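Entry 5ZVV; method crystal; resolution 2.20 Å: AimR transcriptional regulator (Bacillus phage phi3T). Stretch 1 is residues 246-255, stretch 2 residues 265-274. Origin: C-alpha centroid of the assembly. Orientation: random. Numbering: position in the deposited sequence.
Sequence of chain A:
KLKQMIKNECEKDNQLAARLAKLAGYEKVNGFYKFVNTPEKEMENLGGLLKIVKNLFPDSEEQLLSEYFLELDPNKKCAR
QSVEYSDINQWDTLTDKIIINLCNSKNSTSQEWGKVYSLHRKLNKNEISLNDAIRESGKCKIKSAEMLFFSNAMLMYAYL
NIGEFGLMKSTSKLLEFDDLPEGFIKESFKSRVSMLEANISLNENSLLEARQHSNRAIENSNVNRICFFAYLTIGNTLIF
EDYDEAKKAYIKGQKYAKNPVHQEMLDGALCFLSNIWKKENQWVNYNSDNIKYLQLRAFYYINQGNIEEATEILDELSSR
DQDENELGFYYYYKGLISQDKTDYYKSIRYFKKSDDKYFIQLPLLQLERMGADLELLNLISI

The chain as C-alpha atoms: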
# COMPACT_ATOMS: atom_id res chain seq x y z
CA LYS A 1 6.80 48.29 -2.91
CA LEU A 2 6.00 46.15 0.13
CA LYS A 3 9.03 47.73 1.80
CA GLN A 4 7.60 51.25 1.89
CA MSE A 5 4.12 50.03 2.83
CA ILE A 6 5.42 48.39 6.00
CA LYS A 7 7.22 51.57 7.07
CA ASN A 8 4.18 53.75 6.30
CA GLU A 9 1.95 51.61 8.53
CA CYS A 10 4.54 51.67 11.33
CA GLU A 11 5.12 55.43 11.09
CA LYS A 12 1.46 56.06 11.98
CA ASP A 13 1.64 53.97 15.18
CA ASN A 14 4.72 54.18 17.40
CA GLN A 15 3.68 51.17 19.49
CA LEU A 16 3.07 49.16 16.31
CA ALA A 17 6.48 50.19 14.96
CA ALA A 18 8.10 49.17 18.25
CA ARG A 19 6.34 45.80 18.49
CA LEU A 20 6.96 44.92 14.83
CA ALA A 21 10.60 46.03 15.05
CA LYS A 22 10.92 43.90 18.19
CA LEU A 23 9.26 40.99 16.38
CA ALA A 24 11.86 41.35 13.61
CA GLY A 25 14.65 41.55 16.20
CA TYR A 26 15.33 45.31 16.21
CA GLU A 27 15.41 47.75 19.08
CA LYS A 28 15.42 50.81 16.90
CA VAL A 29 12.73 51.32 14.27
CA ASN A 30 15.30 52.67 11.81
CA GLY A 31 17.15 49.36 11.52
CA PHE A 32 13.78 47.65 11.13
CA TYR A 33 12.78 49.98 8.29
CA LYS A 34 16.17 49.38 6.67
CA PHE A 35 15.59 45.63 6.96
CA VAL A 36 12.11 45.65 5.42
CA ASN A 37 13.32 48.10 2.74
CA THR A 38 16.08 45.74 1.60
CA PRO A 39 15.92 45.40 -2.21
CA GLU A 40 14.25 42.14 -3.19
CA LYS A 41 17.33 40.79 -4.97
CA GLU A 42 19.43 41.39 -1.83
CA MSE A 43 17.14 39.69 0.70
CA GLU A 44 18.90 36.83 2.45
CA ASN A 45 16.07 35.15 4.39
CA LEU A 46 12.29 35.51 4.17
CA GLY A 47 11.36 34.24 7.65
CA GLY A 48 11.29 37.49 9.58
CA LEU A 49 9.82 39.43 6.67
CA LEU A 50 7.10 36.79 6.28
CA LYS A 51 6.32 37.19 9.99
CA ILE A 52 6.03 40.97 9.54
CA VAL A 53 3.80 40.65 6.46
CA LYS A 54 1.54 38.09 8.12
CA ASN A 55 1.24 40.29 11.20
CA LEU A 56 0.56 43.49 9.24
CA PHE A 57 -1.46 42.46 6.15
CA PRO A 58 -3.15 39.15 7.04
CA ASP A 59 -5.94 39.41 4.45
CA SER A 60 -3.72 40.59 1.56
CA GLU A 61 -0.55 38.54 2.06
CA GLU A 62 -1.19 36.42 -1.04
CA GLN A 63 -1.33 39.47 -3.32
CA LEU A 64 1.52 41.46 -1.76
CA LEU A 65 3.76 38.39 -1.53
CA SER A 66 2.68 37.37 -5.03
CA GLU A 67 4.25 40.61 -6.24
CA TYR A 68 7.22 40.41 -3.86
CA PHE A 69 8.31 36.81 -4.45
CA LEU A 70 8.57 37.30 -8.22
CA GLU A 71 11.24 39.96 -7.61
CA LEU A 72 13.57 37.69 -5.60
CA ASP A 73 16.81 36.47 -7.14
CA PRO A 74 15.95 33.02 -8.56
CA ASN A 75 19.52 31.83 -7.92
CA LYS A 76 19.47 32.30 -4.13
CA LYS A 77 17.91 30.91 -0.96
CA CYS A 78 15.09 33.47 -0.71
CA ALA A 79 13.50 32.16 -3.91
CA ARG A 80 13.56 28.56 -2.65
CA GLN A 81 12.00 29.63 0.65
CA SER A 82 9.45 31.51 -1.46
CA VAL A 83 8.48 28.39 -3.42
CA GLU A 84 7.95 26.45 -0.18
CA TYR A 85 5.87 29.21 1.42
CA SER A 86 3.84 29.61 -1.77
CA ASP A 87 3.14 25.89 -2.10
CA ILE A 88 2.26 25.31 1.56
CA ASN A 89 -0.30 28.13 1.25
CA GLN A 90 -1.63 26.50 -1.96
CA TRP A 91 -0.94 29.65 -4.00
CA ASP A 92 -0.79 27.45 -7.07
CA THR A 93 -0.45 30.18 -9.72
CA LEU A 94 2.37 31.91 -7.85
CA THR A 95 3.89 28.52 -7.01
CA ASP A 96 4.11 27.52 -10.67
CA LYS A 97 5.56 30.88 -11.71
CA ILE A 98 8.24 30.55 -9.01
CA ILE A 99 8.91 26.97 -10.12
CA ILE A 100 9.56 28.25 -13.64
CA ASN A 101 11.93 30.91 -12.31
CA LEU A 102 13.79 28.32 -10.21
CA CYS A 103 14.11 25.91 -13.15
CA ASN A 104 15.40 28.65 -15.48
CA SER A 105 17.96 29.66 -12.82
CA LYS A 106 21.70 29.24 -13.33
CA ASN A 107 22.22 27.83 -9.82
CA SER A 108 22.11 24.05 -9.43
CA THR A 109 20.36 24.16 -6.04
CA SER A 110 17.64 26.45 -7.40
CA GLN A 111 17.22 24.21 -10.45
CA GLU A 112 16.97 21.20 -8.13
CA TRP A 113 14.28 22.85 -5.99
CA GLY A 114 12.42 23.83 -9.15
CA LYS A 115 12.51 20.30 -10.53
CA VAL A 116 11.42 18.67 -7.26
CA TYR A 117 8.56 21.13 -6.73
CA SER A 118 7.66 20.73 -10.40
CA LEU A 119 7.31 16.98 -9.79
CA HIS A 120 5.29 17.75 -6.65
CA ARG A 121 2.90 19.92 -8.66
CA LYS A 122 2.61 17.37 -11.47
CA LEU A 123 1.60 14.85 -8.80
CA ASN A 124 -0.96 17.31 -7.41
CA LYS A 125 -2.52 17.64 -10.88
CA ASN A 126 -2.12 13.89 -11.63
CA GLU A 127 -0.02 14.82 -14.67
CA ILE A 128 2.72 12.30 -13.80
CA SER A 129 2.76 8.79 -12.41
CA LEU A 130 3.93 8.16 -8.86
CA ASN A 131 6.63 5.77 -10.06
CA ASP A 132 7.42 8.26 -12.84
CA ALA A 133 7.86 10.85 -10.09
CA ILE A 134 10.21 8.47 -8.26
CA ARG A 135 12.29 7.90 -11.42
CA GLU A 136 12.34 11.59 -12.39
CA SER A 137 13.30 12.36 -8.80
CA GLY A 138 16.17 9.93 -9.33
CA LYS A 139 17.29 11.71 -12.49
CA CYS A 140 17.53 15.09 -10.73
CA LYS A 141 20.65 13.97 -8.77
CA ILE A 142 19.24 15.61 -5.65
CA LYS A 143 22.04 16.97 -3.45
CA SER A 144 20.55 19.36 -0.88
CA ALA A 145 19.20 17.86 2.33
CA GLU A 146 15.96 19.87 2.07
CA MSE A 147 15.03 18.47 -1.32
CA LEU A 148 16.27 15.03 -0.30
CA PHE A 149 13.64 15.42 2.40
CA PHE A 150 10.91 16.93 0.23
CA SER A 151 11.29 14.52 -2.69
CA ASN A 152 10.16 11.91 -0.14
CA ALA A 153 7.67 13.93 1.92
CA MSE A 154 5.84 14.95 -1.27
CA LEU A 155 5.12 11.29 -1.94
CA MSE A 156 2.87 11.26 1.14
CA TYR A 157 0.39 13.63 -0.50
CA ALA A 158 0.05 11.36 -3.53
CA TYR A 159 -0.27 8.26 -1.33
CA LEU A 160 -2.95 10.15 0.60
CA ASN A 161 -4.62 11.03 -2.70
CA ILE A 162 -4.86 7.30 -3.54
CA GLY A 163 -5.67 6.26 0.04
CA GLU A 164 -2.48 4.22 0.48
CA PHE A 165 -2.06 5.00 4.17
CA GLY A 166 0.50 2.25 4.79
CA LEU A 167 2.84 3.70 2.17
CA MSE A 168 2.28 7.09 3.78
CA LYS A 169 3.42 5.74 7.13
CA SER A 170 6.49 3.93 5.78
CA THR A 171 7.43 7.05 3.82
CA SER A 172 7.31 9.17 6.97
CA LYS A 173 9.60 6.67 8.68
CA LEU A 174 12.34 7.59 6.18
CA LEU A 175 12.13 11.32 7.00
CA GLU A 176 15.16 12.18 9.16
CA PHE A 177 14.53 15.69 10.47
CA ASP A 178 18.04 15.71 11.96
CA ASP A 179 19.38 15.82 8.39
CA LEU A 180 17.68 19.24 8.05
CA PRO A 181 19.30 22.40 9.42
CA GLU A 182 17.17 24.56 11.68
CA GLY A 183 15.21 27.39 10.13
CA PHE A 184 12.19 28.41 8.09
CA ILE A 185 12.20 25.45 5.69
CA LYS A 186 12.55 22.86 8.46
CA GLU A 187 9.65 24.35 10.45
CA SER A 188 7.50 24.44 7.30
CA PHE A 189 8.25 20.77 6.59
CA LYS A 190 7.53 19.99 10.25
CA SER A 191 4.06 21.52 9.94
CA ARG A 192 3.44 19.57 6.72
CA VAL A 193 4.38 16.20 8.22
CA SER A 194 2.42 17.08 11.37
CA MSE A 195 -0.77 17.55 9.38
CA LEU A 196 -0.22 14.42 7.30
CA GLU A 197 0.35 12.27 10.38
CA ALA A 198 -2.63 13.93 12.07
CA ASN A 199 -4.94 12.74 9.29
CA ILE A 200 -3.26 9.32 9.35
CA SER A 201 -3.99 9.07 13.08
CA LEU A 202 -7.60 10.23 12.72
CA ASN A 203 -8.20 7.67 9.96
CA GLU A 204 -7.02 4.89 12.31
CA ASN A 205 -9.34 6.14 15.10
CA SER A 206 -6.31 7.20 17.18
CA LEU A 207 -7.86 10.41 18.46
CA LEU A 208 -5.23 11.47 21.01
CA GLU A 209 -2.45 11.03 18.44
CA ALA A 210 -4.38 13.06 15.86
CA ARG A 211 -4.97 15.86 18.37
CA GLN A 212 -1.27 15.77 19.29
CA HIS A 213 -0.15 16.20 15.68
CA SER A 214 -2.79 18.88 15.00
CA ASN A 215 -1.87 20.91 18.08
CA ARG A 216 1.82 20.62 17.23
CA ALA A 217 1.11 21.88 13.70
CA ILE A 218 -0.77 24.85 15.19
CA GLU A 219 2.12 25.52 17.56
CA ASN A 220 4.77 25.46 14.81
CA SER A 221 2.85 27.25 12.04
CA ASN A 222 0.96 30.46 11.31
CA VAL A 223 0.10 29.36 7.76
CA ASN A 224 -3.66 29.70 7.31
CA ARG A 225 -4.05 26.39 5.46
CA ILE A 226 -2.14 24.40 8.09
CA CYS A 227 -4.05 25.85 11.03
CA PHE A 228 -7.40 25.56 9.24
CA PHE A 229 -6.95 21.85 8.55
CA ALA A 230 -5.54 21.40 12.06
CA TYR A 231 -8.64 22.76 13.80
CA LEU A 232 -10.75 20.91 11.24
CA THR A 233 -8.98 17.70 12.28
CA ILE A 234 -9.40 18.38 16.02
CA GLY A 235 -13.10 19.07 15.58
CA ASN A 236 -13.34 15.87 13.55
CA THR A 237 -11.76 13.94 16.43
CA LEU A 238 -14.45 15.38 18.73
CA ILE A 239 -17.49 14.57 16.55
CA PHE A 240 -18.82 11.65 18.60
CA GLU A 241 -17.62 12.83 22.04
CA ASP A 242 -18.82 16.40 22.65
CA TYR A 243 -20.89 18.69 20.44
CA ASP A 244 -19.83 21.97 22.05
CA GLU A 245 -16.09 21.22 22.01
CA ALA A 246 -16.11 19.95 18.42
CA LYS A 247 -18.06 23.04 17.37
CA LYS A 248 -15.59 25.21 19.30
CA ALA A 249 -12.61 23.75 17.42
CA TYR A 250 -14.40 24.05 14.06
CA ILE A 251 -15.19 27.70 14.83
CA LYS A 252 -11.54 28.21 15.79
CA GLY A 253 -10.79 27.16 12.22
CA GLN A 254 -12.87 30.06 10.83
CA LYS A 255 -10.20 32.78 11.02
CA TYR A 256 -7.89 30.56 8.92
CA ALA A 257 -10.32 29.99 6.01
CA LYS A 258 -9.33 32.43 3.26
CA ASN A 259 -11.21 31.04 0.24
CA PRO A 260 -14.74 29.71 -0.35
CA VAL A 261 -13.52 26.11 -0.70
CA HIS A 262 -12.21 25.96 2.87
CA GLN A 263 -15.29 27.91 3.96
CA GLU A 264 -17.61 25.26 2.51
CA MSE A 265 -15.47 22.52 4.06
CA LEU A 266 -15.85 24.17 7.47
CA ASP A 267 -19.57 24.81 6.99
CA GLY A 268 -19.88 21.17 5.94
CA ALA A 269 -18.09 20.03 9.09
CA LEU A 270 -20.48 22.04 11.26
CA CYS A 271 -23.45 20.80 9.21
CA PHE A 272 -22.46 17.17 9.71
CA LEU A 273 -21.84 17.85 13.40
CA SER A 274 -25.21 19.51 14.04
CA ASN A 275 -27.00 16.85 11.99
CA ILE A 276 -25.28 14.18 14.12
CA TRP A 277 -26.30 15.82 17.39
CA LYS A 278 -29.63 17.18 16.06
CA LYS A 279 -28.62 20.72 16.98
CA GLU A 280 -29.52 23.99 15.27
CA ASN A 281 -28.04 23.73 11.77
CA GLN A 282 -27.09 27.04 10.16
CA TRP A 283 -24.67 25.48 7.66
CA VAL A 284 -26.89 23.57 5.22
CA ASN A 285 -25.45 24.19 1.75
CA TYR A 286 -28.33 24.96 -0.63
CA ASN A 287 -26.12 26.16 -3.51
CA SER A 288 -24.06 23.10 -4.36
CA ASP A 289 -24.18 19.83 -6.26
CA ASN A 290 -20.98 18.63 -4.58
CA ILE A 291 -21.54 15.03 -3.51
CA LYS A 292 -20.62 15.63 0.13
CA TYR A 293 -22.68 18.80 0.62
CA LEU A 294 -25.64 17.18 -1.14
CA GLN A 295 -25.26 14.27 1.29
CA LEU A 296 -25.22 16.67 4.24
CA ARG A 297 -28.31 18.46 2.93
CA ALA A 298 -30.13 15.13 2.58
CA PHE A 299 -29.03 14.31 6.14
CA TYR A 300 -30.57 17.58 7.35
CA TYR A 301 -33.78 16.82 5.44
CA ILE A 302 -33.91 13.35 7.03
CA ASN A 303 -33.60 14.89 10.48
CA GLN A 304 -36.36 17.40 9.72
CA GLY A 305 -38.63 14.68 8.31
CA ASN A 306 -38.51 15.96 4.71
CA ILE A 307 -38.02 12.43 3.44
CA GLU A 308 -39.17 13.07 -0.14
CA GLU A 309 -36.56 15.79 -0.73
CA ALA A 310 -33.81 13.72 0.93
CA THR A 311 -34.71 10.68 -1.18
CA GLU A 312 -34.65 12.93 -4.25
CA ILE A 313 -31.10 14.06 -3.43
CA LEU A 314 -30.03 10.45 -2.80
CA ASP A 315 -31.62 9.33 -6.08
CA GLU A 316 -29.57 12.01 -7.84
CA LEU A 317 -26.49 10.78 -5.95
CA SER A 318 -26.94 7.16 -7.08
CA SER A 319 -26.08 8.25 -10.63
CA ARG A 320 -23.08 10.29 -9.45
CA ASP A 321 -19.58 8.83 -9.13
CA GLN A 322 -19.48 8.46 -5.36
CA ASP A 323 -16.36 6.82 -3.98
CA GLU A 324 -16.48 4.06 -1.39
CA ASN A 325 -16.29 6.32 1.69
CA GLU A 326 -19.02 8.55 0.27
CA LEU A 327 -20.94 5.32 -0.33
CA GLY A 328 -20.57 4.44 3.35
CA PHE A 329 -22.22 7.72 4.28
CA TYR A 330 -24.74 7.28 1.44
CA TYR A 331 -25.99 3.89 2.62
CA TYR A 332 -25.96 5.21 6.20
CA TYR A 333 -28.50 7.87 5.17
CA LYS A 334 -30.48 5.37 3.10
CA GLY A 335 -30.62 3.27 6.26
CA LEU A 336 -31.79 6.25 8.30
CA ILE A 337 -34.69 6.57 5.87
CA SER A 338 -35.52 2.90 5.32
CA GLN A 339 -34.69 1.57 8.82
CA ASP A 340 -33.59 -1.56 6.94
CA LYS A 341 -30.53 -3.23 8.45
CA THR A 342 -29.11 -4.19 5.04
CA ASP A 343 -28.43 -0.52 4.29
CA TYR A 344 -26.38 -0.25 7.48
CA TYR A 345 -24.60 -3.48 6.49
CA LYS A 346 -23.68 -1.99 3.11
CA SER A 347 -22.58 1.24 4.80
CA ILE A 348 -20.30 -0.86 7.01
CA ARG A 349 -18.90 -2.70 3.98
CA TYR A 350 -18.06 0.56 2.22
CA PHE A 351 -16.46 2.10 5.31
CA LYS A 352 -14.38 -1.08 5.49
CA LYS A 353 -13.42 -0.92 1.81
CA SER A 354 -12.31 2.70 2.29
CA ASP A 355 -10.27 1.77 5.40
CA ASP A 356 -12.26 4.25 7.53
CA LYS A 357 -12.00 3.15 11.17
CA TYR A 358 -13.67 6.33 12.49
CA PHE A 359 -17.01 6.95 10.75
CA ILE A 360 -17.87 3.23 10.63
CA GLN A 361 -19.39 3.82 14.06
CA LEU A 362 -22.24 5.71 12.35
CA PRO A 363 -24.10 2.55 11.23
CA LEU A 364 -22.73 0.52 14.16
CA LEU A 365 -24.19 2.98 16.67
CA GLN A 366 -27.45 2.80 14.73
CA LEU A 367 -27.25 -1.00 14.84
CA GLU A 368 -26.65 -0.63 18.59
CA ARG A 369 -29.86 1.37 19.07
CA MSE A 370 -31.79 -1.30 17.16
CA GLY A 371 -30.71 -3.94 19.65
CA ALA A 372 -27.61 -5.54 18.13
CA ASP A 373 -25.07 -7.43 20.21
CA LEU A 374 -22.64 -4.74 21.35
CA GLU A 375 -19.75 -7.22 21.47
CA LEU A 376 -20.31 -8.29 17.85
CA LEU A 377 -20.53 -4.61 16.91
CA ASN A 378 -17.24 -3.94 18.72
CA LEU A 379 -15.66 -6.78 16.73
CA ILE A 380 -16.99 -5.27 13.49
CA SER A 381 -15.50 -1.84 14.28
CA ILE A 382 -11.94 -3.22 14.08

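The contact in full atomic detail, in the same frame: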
# COMPACT_ATOMS: atom_id res chain seq x y z
N ALA A 246 -16.33 20.09 19.86
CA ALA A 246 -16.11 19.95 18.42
C ALA A 246 -16.47 21.24 17.69
O ALA A 246 -15.68 21.75 16.88
CB ALA A 246 -16.93 18.78 17.87
N LYS A 247 -17.65 21.78 17.98
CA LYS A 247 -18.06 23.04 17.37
C LYS A 247 -17.09 24.16 17.70
O LYS A 247 -16.83 25.03 16.86
CB LYS A 247 -19.47 23.40 17.83
CG LYS A 247 -20.01 24.70 17.26
CD LYS A 247 -21.40 25.01 17.80
CE LYS A 247 -21.98 26.27 17.17
NZ LYS A 247 -23.32 26.60 17.72
N LYS A 248 -16.53 24.15 18.91
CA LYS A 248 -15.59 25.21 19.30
C LYS A 248 -14.30 25.12 18.49
O LYS A 248 -13.74 26.15 18.09
CB LYS A 248 -15.32 25.13 20.80
CG LYS A 248 -14.71 26.40 21.38
CD LYS A 248 -14.91 26.48 22.89
CE LYS A 248 -14.18 25.35 23.60
NZ LYS A 248 -14.32 25.44 25.08
N ALA A 249 -13.81 23.90 18.24
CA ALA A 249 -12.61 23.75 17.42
C ALA A 249 -12.89 24.15 15.97
O ALA A 249 -12.11 24.90 15.36
CB ALA A 249 -12.11 22.30 17.49
N TYR A 250 -13.99 23.64 15.40
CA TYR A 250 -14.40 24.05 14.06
C TYR A 250 -14.43 25.57 13.94
O TYR A 250 -13.86 26.14 13.00
CB TYR A 250 -15.78 23.47 13.73
CG TYR A 250 -15.79 21.99 13.46
CD1 TYR A 250 -14.73 21.37 12.81
CD2 TYR A 250 -16.87 21.21 13.84
CE1 TYR A 250 -14.75 20.01 12.55
CE2 TYR A 250 -16.90 19.85 13.59
CZ TYR A 250 -15.83 19.26 12.95
OH TYR A 250 -15.86 17.91 12.70
N ILE A 251 -15.10 26.24 14.88
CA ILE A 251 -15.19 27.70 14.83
C ILE A 251 -13.82 28.33 14.96
O ILE A 251 -13.54 29.36 14.34
CB ILE A 251 -16.17 28.20 15.92
CG1 ILE A 251 -17.59 27.76 15.59
CG2 ILE A 251 -16.10 29.72 16.04
CD1 ILE A 251 -18.60 28.14 16.66
N LYS A 252 -12.92 27.72 15.75
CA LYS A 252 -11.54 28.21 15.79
C LYS A 252 -10.88 28.12 14.42
O LYS A 252 -9.96 28.89 14.13
CB LYS A 252 -10.73 27.42 16.82
CG LYS A 252 -10.98 27.83 18.26
CD LYS A 252 -10.12 27.02 19.20
CE LYS A 252 -10.48 27.31 20.65
NZ LYS A 252 -9.70 26.44 21.58
N GLY A 253 -11.32 27.20 13.57
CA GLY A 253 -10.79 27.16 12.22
C GLY A 253 -11.25 28.29 11.31
O GLY A 253 -10.67 28.47 10.23
N GLN A 254 -12.25 29.08 11.73
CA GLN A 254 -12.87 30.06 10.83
C GLN A 254 -11.87 31.13 10.39
O GLN A 254 -11.77 31.45 9.20
CB GLN A 254 -14.08 30.71 11.50
CG GLN A 254 -14.67 31.89 10.74
CD GLN A 254 -15.18 31.50 9.36
OE1 GLN A 254 -16.10 30.69 9.23
NE2 GLN A 254 -14.57 32.06 8.33
N LYS A 255 -11.12 31.69 11.34
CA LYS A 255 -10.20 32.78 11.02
C LYS A 255 -9.09 32.36 10.06
O LYS A 255 -8.38 33.23 9.56
CB LYS A 255 -9.59 33.33 12.31
CG LYS A 255 -8.67 32.35 13.02
CD LYS A 255 -8.10 32.93 14.31
CE LYS A 255 -8.85 32.41 15.53
NZ LYS A 255 -8.74 30.92 15.66
N MSE A 265 -15.91 23.68 3.29
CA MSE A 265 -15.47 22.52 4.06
C MSE A 265 -15.81 22.70 5.53
O MSE A 265 -16.31 21.78 6.18
CB MSE A 265 -13.97 22.28 3.89
CG MSE A 265 -13.60 21.75 2.52
SE MSE A 265 -11.68 21.56 2.35
CE MSE A 265 -11.60 20.94 0.50
N LEU A 266 -15.55 23.90 6.06
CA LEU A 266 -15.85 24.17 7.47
C LEU A 266 -17.35 24.14 7.73
O LEU A 266 -17.82 23.48 8.67
CB LEU A 266 -15.26 25.53 7.87
CG LEU A 266 -15.45 25.88 9.34
CD1 LEU A 266 -14.69 24.90 10.20
CD2 LEU A 266 -15.02 27.30 9.62
N ASP A 267 -18.12 24.85 6.90
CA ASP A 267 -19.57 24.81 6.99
C ASP A 267 -20.08 23.38 6.91
O ASP A 267 -21.01 23.00 7.62
CB ASP A 267 -20.21 25.65 5.88
CG ASP A 267 -19.90 27.13 6.01
OD1 ASP A 267 -19.44 27.57 7.09
OD2 ASP A 267 -20.14 27.86 5.02
N GLY A 268 -19.48 22.57 6.03
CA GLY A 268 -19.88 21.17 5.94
C GLY A 268 -19.56 20.39 7.20
O GLY A 268 -20.33 19.52 7.61
N ALA A 269 -18.42 20.68 7.83
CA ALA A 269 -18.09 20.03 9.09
C ALA A 269 -19.11 20.37 10.17
O ALA A 269 -19.56 19.48 10.91
CB ALA A 269 -16.68 20.42 9.54
N LEU A 270 -19.49 21.64 10.27
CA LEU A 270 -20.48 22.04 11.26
C LEU A 270 -21.86 21.49 10.92
O LEU A 270 -22.65 21.19 11.83
CB LEU A 270 -20.53 23.56 11.38
CG LEU A 270 -19.34 24.21 12.08
CD1 LEU A 270 -19.28 25.70 11.80
CD2 LEU A 270 -19.42 23.95 13.58
N CYS A 271 -22.16 21.35 9.63
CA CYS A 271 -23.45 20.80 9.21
C CYS A 271 -23.55 19.33 9.56
O CYS A 271 -24.57 18.87 10.09
CB CYS A 271 -23.62 21.01 7.70
SG CYS A 271 -25.20 20.44 7.05
N PHE A 272 -22.49 18.57 9.29
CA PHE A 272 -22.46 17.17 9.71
C PHE A 272 -22.55 17.06 11.22
O PHE A 272 -23.29 16.21 11.74
CB PHE A 272 -21.19 16.49 9.20
CG PHE A 272 -21.14 15.02 9.49
CD1 PHE A 272 -21.92 14.13 8.76
CD2 PHE A 272 -20.34 14.52 10.50
CE1 PHE A 272 -21.88 12.77 9.02
CE2 PHE A 272 -20.30 13.16 10.77
CZ PHE A 272 -21.07 12.28 10.03
N LEU A 273 -21.81 17.90 11.94
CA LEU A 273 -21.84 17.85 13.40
C LEU A 273 -23.26 18.08 13.93
O LEU A 273 -23.78 17.28 14.72
CB LEU A 273 -20.89 18.89 13.97
CG LEU A 273 -20.78 18.92 15.49
CD1 LEU A 273 -20.11 17.66 16.02
CD2 LEU A 273 -20.04 20.17 15.96
N SER A 274 -23.89 19.18 13.51
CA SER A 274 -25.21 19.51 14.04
C SER A 274 -26.27 18.52 13.59
O SER A 274 -27.23 18.28 14.33
CB SER A 274 -25.59 20.94 13.64
OG SER A 274 -25.69 21.08 12.24
O HOH W 1 -18.13 17.34 11.33

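This is an antiparallel helix-to-helix packing contact, apolar in character and centred on one aromatic knob, Tyr250, with no direct hydrogen bond between the two stretches. The axes of helix 246-252 and helix 265-274 run at 171° to each other in their N-to-C directions and approach to 10.0 Å. The register follows from that arrangement: the CA atoms of Lys247 and Leu270 lie 6.6 Å apart, and those of Tyr250 and Leu266 6.7 Å, so that advancing along one helix means going back along the other. Together the stretches bury 423 Å².

Tyr250 has the largest share of that surface, 99 Å². Its CA-to-CB bond points toward the second helix, and with chi1 at -73° (m) the side chain sits in a hole formed by Leu266, Ala269, Leu270 and Leu273. The ring meets these residues in different ways. Ala269 CB lies over one face, 3.8 Å from the ring centroid and 18° off the normal, which is the geometry of a CH-pi contact; its closest ring atom is Tyr250 CE1, at 3.6 Å. Leu273 CD2 instead approaches the ring edge, 3.9 Å from Tyr250 CE2. Nearer the backbone, Tyr250 CB is 3.7 Å from Leu270 CD2 and 4.0 Å from Leu266 CD1.

The phenol oxygen is linked to the opposing helix through water. Water 1 donates to Tyr250 OH at 2.7 Å and to Ala269 O at 2.6 Å, so a polar bridge accompanies the apolar packing around the same tyrosine.

Leu273 extends the contact toward the start of stretch 1. Its CD1 lies 3.8 Å from Ala246 CB, with Leu273 CD2 nearly as close to the same atom at 3.9 Å; Leu273 CD2 also comes within 3.5 Å of Lys247 N. Lys247 contributes the aliphatic part of its side chain, with CG 3.8 Å from Leu270 CD2. All four of its chi angles are t, and this extended chain leads its end away from the second helix, consistent with packing by the methylenes rather than the amine.

At the other end, Leu266 starts sideways, but its end comes nearer to stretch 1. Leu266 CD1 comes within 3.2 Å of Tyr250 O, a close van der Waals approach to the backbone, and Leu266 CD2 lies 3.6 Å from Gln254 OE1. Gly253 has no side chain to add here; its C atom is 4.2 Å from Leu266 CD2.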